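Local structure of 6-phosphogluconate dehydrogenase (Pseudomonas syringae, 5U5G) at residues 189-194 and 199-204. The protein probably catalyses an NADP-dependent redox step late in fosfomycin biosynthesis, binding (2-oxopropyl)phosphonic acid as its small phosphonate ligand. Residues are numbered along the deposited sequence; the frame is centred on the assembly and turned at random.
Sequences EVISQG and LDLKSM
The turn that joins the long helix 168-196 to helix 201-210 is closed where Gly194 meets Leu199 and Met204. Leu199 N donates to Gly194 O over 2.8 Å; the bond bends to 150° at the hydrogen, and the donor is tilted from the carbonyl plane. This one backbone bond across the two segments ties Leu199 back to the last turn of helix 168-196. Leu199 also lays its side chain on this peptide: CB is 3.2 Å from Gly194 O, and CD1 is 3.9 Å from Gly194 CA.

From the second helix, Met204 reaches back to the bare backbone of the first. Its SD stands 3.6 Å from Gly194 CA, a close approach made possible because glycine puts no side chain there. The chain bends at its last torsion (chi3 -72°), which turns CE alongside the helix, 3.8 Å from Ile191 O. On the flank of this contact, Ile191 CG2 touches Leu201 CD2 at 4.0 Å, the two side chains crossing at about a right angle. Ala221 and Leu222 of helix 216-226 pack on Ile191, while Ala225 and Leu226 of that helix meet Leu201.

Asp200 is the N-cap of helix 201-210. Its OD2 accepts from Ser203 N at 2.9 Å, met from above the carboxylate plane, and from Ser203 OG through the syn lone pair, so two donors restrain the carboxylate. Its OD1 forms a salt bridge with Lys168 NZ of the second subunit, and Leu199 packs on Leu175 of that subunit, tying the turn to the dimer interface. With apolar side chains, most of them buried, beside a capped second helix, the arrangement is a tight connection between consecutive helices, closed by one backbone hydrogen bond, in the all-helical C-terminal domain of the 3-hydroxyisobutyrate dehydrogenase family.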
loop_
_atom_site.group_PDB
_atom_site.type_symbol
_atom_site.label_atom_id
_atom_site.label_comp_id
_atom_site.label_asym_id
_atom_site.label_seq_id
_atom_site.Cartn_x
_atom_site.Cartn_y
_atom_site.Cartn_z
ATOM N N GLU A 189 5.108 -10.940 5.135
ATOM C CA GLU A 189 5.101 -12.281 4.560
ATOM C C GLU A 189 5.843 -12.315 3.231
ATOM O O GLU A 189 6.592 -13.256 2.953
ATOM C CB GLU A 189 3.667 -12.775 4.388
ATOM C CG GLU A 189 3.029 -13.179 5.700
ATOM C CD GLU A 189 1.675 -13.826 5.506
ATOM O OE1 GLU A 189 1.418 -14.342 4.395
ATOM O OE2 GLU A 189 0.875 -13.832 6.459
ATOM N N VAL A 190 5.663 -11.287 2.406
ATOM C CA VAL A 190 6.285 -11.286 1.090
ATOM C C VAL A 190 7.796 -11.095 1.205
ATOM O O VAL A 190 8.574 -11.795 0.545
ATOM C CB VAL A 190 5.606 -10.215 0.220
ATOM C CG1 VAL A 190 6.486 -9.792 -0.927
ATOM C CG2 VAL A 190 4.271 -10.775 -0.293
ATOM N N ILE A 191 8.235 -10.175 2.066
ATOM C CA ILE A 191 9.666 -9.996 2.302
ATOM C C ILE A 191 10.277 -11.280 2.845
ATOM O O ILE A 191 11.359 -11.699 2.415
ATOM C CB ILE A 191 9.916 -8.810 3.255
ATOM C CG1 ILE A 191 9.473 -7.499 2.601
ATOM C CG2 ILE A 191 11.388 -8.757 3.646
ATOM C CD1 ILE A 191 9.359 -6.350 3.566
ATOM N N SER A 192 9.584 -11.934 3.783
ATOM C CA SER A 192 10.130 -13.141 4.400
ATOM C C SER A 192 10.305 -14.253 3.376
ATOM O O SER A 192 11.346 -14.922 3.338
ATOM C CB SER A 192 9.228 -13.608 5.542
ATOM O OG SER A 192 9.181 -12.618 6.549
ATOM N N GLN A 193 9.278 -14.478 2.555
ATOM C CA GLN A 193 9.376 -15.474 1.495
ATOM C C GLN A 193 10.528 -15.157 0.556
ATOM O O GLN A 193 11.289 -16.053 0.173
ATOM C CB GLN A 193 8.053 -15.546 0.724
ATOM C CG GLN A 193 6.937 -16.126 1.560
ATOM C CD GLN A 193 5.599 -16.127 0.851
ATOM O OE1 GLN A 193 5.406 -16.848 -0.139
ATOM N NE2 GLN A 193 4.656 -15.329 1.361
ATOM N N GLY A 194 10.680 -13.879 0.188
ATOM C CA GLY A 194 11.774 -13.491 -0.686
ATOM C C GLY A 194 13.132 -13.858 -0.118
ATOM O O GLY A 194 13.996 -14.371 -0.835
ATOM N N LEU A 199 16.332 -14.149 -2.367
ATOM C CA LEU A 199 16.348 -12.778 -2.850
ATOM C C LEU A 199 17.015 -11.859 -1.836
ATOM O O LEU A 199 16.833 -12.012 -0.626
ATOM C CB LEU A 199 14.922 -12.306 -3.145
ATOM C CG LEU A 199 14.243 -13.057 -4.299
ATOM C CD1 LEU A 199 12.764 -12.717 -4.374
ATOM C CD2 LEU A 199 14.935 -12.758 -5.649
ATOM N N ASP A 200 17.789 -10.895 -2.337
ATOM C CA ASP A 200 18.439 -9.902 -1.495
ATOM C C ASP A 200 17.478 -8.767 -1.157
ATOM O O ASP A 200 16.593 -8.426 -1.947
ATOM C CB ASP A 200 19.669 -9.334 -2.192
ATOM C CG ASP A 200 19.338 -8.743 -3.539
ATOM O OD1 ASP A 200 18.876 -9.496 -4.417
ATOM O OD2 ASP A 200 19.546 -7.537 -3.729
ATOM N N LEU A 201 17.669 -8.181 0.030
ATOM C CA LEU A 201 16.790 -7.103 0.486
ATOM C C LEU A 201 16.837 -5.909 -0.451
ATOM O O LEU A 201 15.823 -5.226 -0.652
ATOM C CB LEU A 201 17.168 -6.651 1.905
ATOM C CG LEU A 201 16.625 -7.415 3.110
ATOM C CD1 LEU A 201 17.201 -6.883 4.442
ATOM C CD2 LEU A 201 15.115 -7.339 3.117
ATOM N N LYS A 202 18.013 -5.616 -1.014
ATOM C CA LYS A 202 18.122 -4.435 -1.864
ATOM C C LYS A 202 17.244 -4.562 -3.109
ATOM O O LYS A 202 16.572 -3.603 -3.505
ATOM C CB LYS A 202 19.584 -4.197 -2.241
ATOM C CG LYS A 202 19.784 -3.387 -3.505
ATOM C CD LYS A 202 19.930 -1.912 -3.228
ATOM C CE LYS A 202 20.857 -1.283 -4.265
ATOM N NZ LYS A 202 20.293 -1.416 -5.642
ATOM N N SER A 203 17.240 -5.733 -3.741
ATOM C CA SER A 203 16.399 -5.918 -4.920
ATOM C C SER A 203 14.921 -5.903 -4.545
ATOM O O SER A 203 14.090 -5.368 -5.287
ATOM C CB SER A 203 16.761 -7.223 -5.620
ATOM O OG SER A 203 18.092 -7.172 -6.093
ATOM N N MET A 204 14.574 -6.508 -3.408
ATOM C CA MET A 204 13.189 -6.475 -2.965
ATOM C C MET A 204 12.749 -5.049 -2.684
ATOM O O MET A 204 11.651 -4.638 -3.079
ATOM C CB MET A 204 13.015 -7.362 -1.735
ATOM C CG MET A 204 12.818 -8.823 -2.117
ATOM S SD MET A 204 12.365 -9.908 -0.748
ATOM C CE MET A 204 13.924 -9.996 0.146
#